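Local coordinates for putative secreted protein (Pseudomonas aeruginosa, PDB 3NPD), which is of unknown function but is probably a secreted, quorum-sensing-regulated virulence factor of a Pseudomonas-specific family, at residues M58-G70 with F93-F107. Residues are numbered along the deposited sequence; the frame is centred on the assembly and turned at random.
Sequences MRSNPDSVRSQLG and FTEYKTNQPVATERF. With SO4 (sulfate ion), chain B; EDO (1,2-ethanediol), chain H.
Arg66 reaches from helix 62-70 onto Glu105 and Phe107 of strand 101-107, at the edge of a mixed beta sheet, whose hairpin 93-107 packs against this helix and the end of the preceding one. The Arg66 side chain is extended from CG to NE, with CG anti to the backbone N (chi1 -180°), which carries the guanidinium out past Glu105 to the end of the strand. CB and CG pass Glu105 OE1, CG also nears Phe107 CZ, and Arg66 CD lies 3.3 Å from Glu105 OE1. At the tip, Arg66 NH1 gives Glu105 OE1 a salt bridge of 2.9 Å, nearly along the C-O axis. NH1 and NH2 together grip Arg106 O end-on, and NH2 sends its other N-H almost straight to the ethanediol O1. With its edge pinned in this way, the guanidinium lies flat over the Phe107 ring, the planes 8° apart and the centres 4.2 Å, an off-centre cation-pi stack. Gly70 CA and Leu69 CB close on the same ring, while Leu69 CD1 comes to the edge of Phe93. One face of Phe93 is taken by selenomethionine Met58: its chain bends at chi3 (74°) and drops CE over the ring centre, 3.6 Å from the centroid. Across from Phe93, Val102 and Ala103 form a classic beta bulge in the hairpin. Here Arg59 crosses Val102 at about a right angle; its NH1 has Glu56 as a salt-bridge partner and Glu95 OE2 as a long one. A water links Arg59 NE to Val102 O, and in the guanidinium plane Arg59 NH2 donates to Pro101 O at 3.1 Å.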
# COMPACT_ATOMS: atom_id res chain seq x y z
N MSE A 58 -11.71 11.11 -2.46
CA MSE A 58 -11.48 9.67 -2.30
C MSE A 58 -12.64 8.94 -1.65
O MSE A 58 -13.09 7.92 -2.16
CB MSE A 58 -10.18 9.37 -1.56
CG MSE A 58 -9.01 9.77 -2.38
SE MSE A 58 -7.32 9.47 -1.50
CE MSE A 58 -7.28 7.54 -1.70
N ARG A 59 -13.16 9.50 -0.59
CA ARG A 59 -14.27 8.89 0.13
C ARG A 59 -15.56 8.84 -0.66
O ARG A 59 -16.41 8.00 -0.38
CB ARG A 59 -14.53 9.64 1.43
CG ARG A 59 -13.44 9.43 2.48
CD ARG A 59 -13.82 10.19 3.72
NE ARG A 59 -12.81 10.13 4.76
CZ ARG A 59 -12.09 11.15 5.24
NH1 ARG A 59 -12.24 12.39 4.81
NH2 ARG A 59 -11.19 10.91 6.21
N SER A 60 -15.75 9.81 -1.57
CA SER A 60 -16.95 9.89 -2.43
C SER A 60 -16.99 8.81 -3.49
O SER A 60 -18.06 8.53 -4.06
CB SER A 60 -17.07 11.27 -3.11
OG SER A 60 -16.14 11.43 -4.14
N ASN A 61 -15.84 8.21 -3.82
CA ASN A 61 -15.81 7.16 -4.85
C ASN A 61 -14.73 6.12 -4.56
O ASN A 61 -13.69 6.04 -5.26
CB ASN A 61 -15.67 7.75 -6.23
CG ASN A 61 -16.08 6.74 -7.33
OD1 ASN A 61 -16.10 5.50 -7.13
ND2 ASN A 61 -16.41 7.28 -8.49
N PRO A 62 -14.98 5.31 -3.53
CA PRO A 62 -13.97 4.35 -3.12
C PRO A 62 -13.75 3.24 -4.15
O PRO A 62 -12.64 2.72 -4.26
CB PRO A 62 -14.50 3.79 -1.79
CG PRO A 62 -15.80 4.33 -1.58
CD PRO A 62 -16.12 5.35 -2.60
N ASP A 63 -14.78 2.90 -4.92
CA ASP A 63 -14.60 1.85 -5.95
C ASP A 63 -13.66 2.33 -7.06
O ASP A 63 -12.87 1.51 -7.56
CB ASP A 63 -15.93 1.43 -6.57
CG ASP A 63 -16.86 0.73 -5.57
OD1 ASP A 63 -16.42 0.19 -4.52
OD2 ASP A 63 -18.06 0.76 -5.85
N SER A 64 -13.77 3.60 -7.46
CA SER A 64 -12.88 4.17 -8.48
C SER A 64 -11.45 4.27 -7.95
O SER A 64 -10.50 3.92 -8.67
CB SER A 64 -13.37 5.55 -8.96
OG SER A 64 -12.44 6.16 -9.83
N VAL A 65 -11.28 4.71 -6.71
CA VAL A 65 -9.96 4.69 -6.06
C VAL A 65 -9.35 3.26 -6.10
O VAL A 65 -8.20 3.08 -6.48
CB VAL A 65 -9.98 5.25 -4.62
CG1 VAL A 65 -8.67 4.92 -3.89
CG2 VAL A 65 -10.29 6.77 -4.59
N ARG A 66 -10.13 2.24 -5.69
CA ARG A 66 -9.64 0.88 -5.63
C ARG A 66 -9.25 0.39 -7.01
O ARG A 66 -8.19 -0.22 -7.20
CB ARG A 66 -10.68 -0.05 -5.05
CG ARG A 66 -10.15 -1.51 -4.96
CD ARG A 66 -11.10 -2.53 -4.36
NE ARG A 66 -10.51 -3.86 -4.47
CZ ARG A 66 -9.52 -4.33 -3.68
NH1 ARG A 66 -8.98 -3.60 -2.72
NH2 ARG A 66 -9.04 -5.57 -3.89
N SER A 67 -10.10 0.72 -7.98
CA SER A 67 -9.88 0.26 -9.35
C SER A 67 -8.58 0.84 -9.92
O SER A 67 -7.81 0.14 -10.55
CB SER A 67 -11.10 0.59 -10.24
OG SER A 67 -10.88 0.15 -11.56
N GLN A 68 -8.35 2.12 -9.67
CA GLN A 68 -7.11 2.79 -10.12
C GLN A 68 -5.87 2.24 -9.43
O GLN A 68 -4.84 2.02 -10.08
CB GLN A 68 -7.17 4.27 -9.89
CG GLN A 68 -8.20 4.95 -10.72
CD GLN A 68 -8.28 6.45 -10.39
OE1 GLN A 68 -7.31 7.17 -10.59
NE2 GLN A 68 -9.43 6.90 -9.88
N LEU A 69 -5.97 2.06 -8.12
CA LEU A 69 -4.90 1.39 -7.34
C LEU A 69 -4.61 -0.00 -7.86
O LEU A 69 -3.46 -0.34 -8.06
CB LEU A 69 -5.18 1.34 -5.85
CG LEU A 69 -5.12 2.67 -5.11
CD1 LEU A 69 -5.68 2.49 -3.72
CD2 LEU A 69 -3.67 3.26 -5.04
N GLY A 70 -5.65 -0.77 -8.09
CA GLY A 70 -5.55 -2.16 -8.63
C GLY A 70 -4.85 -2.20 -9.97
O GLY A 70 -3.97 -3.04 -10.17
N PHE A 93 -4.27 4.99 3.41
CA PHE A 93 -4.35 6.47 3.31
C PHE A 93 -4.98 7.01 4.56
O PHE A 93 -6.04 6.52 5.01
CB PHE A 93 -5.23 6.88 2.14
CG PHE A 93 -4.69 6.53 0.79
CD1 PHE A 93 -4.96 5.28 0.21
CD2 PHE A 93 -3.94 7.46 0.04
CE1 PHE A 93 -4.47 4.96 -1.06
CE2 PHE A 93 -3.45 7.13 -1.22
CZ PHE A 93 -3.71 5.89 -1.76
N THR A 94 -4.35 8.02 5.14
CA THR A 94 -4.87 8.73 6.32
C THR A 94 -4.86 10.24 6.04
O THR A 94 -4.17 10.70 5.15
CB THR A 94 -4.05 8.36 7.56
OG1 THR A 94 -2.70 8.79 7.38
CG2 THR A 94 -4.12 6.82 7.82
N GLU A 95 -5.61 11.00 6.82
CA GLU A 95 -5.66 12.45 6.70
C GLU A 95 -4.34 13.09 7.10
O GLU A 95 -3.75 12.71 8.10
CB GLU A 95 -6.78 13.01 7.60
CG GLU A 95 -8.14 12.97 6.96
CD GLU A 95 -8.41 14.24 6.17
OE1 GLU A 95 -7.50 14.69 5.42
OE2 GLU A 95 -9.54 14.75 6.29
N TYR A 96 -3.90 14.07 6.34
CA TYR A 96 -2.66 14.78 6.66
C TYR A 96 -2.69 15.43 8.04
O TYR A 96 -1.77 15.26 8.78
CB TYR A 96 -2.40 15.81 5.58
CG TYR A 96 -1.18 16.64 5.83
CD1 TYR A 96 0.08 16.05 5.84
CD2 TYR A 96 -1.26 18.01 6.08
CE1 TYR A 96 1.23 16.77 6.05
CE2 TYR A 96 -0.09 18.77 6.26
CZ TYR A 96 1.14 18.14 6.30
OH TYR A 96 2.25 18.90 6.54
N LYS A 97 -3.74 16.19 8.32
CA LYS A 97 -3.81 16.93 9.60
C LYS A 97 -4.11 16.10 10.86
O LYS A 97 -3.64 16.46 11.94
CB LYS A 97 -4.90 18.00 9.49
CG LYS A 97 -4.62 19.09 8.47
CD LYS A 97 -3.62 20.03 8.96
CE LYS A 97 -3.27 21.12 7.95
NZ LYS A 97 -4.31 22.17 7.69
N THR A 98 -4.94 15.08 10.73
CA THR A 98 -5.45 14.30 11.88
C THR A 98 -5.01 12.85 11.93
O THR A 98 -5.17 12.19 12.95
CB THR A 98 -6.99 14.31 11.85
OG1 THR A 98 -7.45 13.57 10.70
CG2 THR A 98 -7.55 15.74 11.75
N ASN A 99 -4.49 12.32 10.82
CA ASN A 99 -4.24 10.89 10.68
C ASN A 99 -5.48 9.93 10.73
O ASN A 99 -5.29 8.70 10.78
CB ASN A 99 -3.14 10.38 11.63
CG ASN A 99 -2.39 9.21 11.04
OD1 ASN A 99 -1.88 9.31 9.92
ND2 ASN A 99 -2.29 8.12 11.79
N GLN A 100 -6.68 10.48 10.63
CA GLN A 100 -7.90 9.65 10.56
C GLN A 100 -7.90 8.86 9.24
O GLN A 100 -7.43 9.39 8.21
CB GLN A 100 -9.15 10.51 10.69
CG GLN A 100 -9.52 10.80 12.14
CD GLN A 100 -10.27 9.65 12.76
OE1 GLN A 100 -9.91 9.16 13.83
NE2 GLN A 100 -11.30 9.18 12.07
N PRO A 101 -8.39 7.57 9.25
CA PRO A 101 -8.39 6.81 7.99
C PRO A 101 -9.23 7.47 6.93
O PRO A 101 -10.24 8.10 7.25
CB PRO A 101 -8.98 5.44 8.39
CG PRO A 101 -8.56 5.29 9.81
CD PRO A 101 -8.80 6.68 10.37
N VAL A 102 -8.75 7.38 5.69
CA VAL A 102 -9.41 7.84 4.52
C VAL A 102 -9.82 6.63 3.72
O VAL A 102 -10.99 6.49 3.38
CB VAL A 102 -8.48 8.75 3.66
CG1 VAL A 102 -9.13 9.13 2.33
CG2 VAL A 102 -8.10 10.03 4.48
N ALA A 103 -8.85 5.79 3.39
CA ALA A 103 -9.12 4.58 2.64
C ALA A 103 -8.06 3.54 2.93
O ALA A 103 -6.92 3.87 3.15
CB ALA A 103 -9.18 4.83 1.14
N THR A 104 -8.44 2.28 2.89
CA THR A 104 -7.51 1.17 3.04
C THR A 104 -7.86 0.13 1.97
O THR A 104 -8.96 -0.42 1.98
CB THR A 104 -7.50 0.57 4.46
OG1 THR A 104 -7.44 1.63 5.43
CG2 THR A 104 -6.26 -0.32 4.66
N GLU A 105 -6.91 -0.15 1.10
CA GLU A 105 -7.20 -1.02 -0.06
C GLU A 105 -6.12 -2.11 -0.14
O GLU A 105 -4.92 -1.80 -0.23
CB GLU A 105 -7.23 -0.21 -1.36
CG GLU A 105 -8.41 0.77 -1.43
CD GLU A 105 -9.81 0.13 -1.27
OE1 GLU A 105 -9.98 -1.05 -1.64
OE2 GLU A 105 -10.78 0.83 -0.85
N ARG A 106 -6.56 -3.37 -0.05
CA ARG A 106 -5.67 -4.53 -0.11
C ARG A 106 -5.87 -5.30 -1.40
O ARG A 106 -7.02 -5.51 -1.88
CB ARG A 106 -5.96 -5.48 1.03
CG ARG A 106 -5.76 -4.81 2.36
CD ARG A 106 -6.00 -5.74 3.57
NE ARG A 106 -5.68 -4.97 4.78
CZ ARG A 106 -6.47 -4.07 5.38
NH1 ARG A 106 -7.66 -3.80 4.92
NH2 ARG A 106 -6.02 -3.38 6.43
N PHE A 107 -4.75 -5.83 -1.89
CA PHE A 107 -4.72 -6.59 -3.12
C PHE A 107 -3.90 -7.85 -2.96
O PHE A 107 -2.77 -7.77 -2.47
CB PHE A 107 -4.12 -5.77 -4.28
CG PHE A 107 -4.83 -4.47 -4.52
CD1 PHE A 107 -4.49 -3.30 -3.77
CD2 PHE A 107 -5.90 -4.41 -5.42
CE1 PHE A 107 -5.20 -2.11 -3.97
CE2 PHE A 107 -6.61 -3.17 -5.61
CZ PHE A 107 -6.27 -2.04 -4.89
S SO4 B . -5.42 20.02 4.72
O1 SO4 B . -5.45 18.59 5.08
O2 SO4 B . -6.10 20.39 3.47
O3 SO4 B . -6.07 20.78 5.79
O4 SO4 B . -4.02 20.45 4.55
C1 EDO H . -11.07 -8.16 -5.98
O1 EDO H . -10.22 -6.99 -5.97
C2 EDO H . -11.17 -8.74 -4.60
O2 EDO H . -9.86 -9.18 -4.18
O HOH W 1 -13.01 7.26 5.20
O HOH W 2 -11.35 15.37 4.63
O HOH W 3 -10.99 3.34 -2.08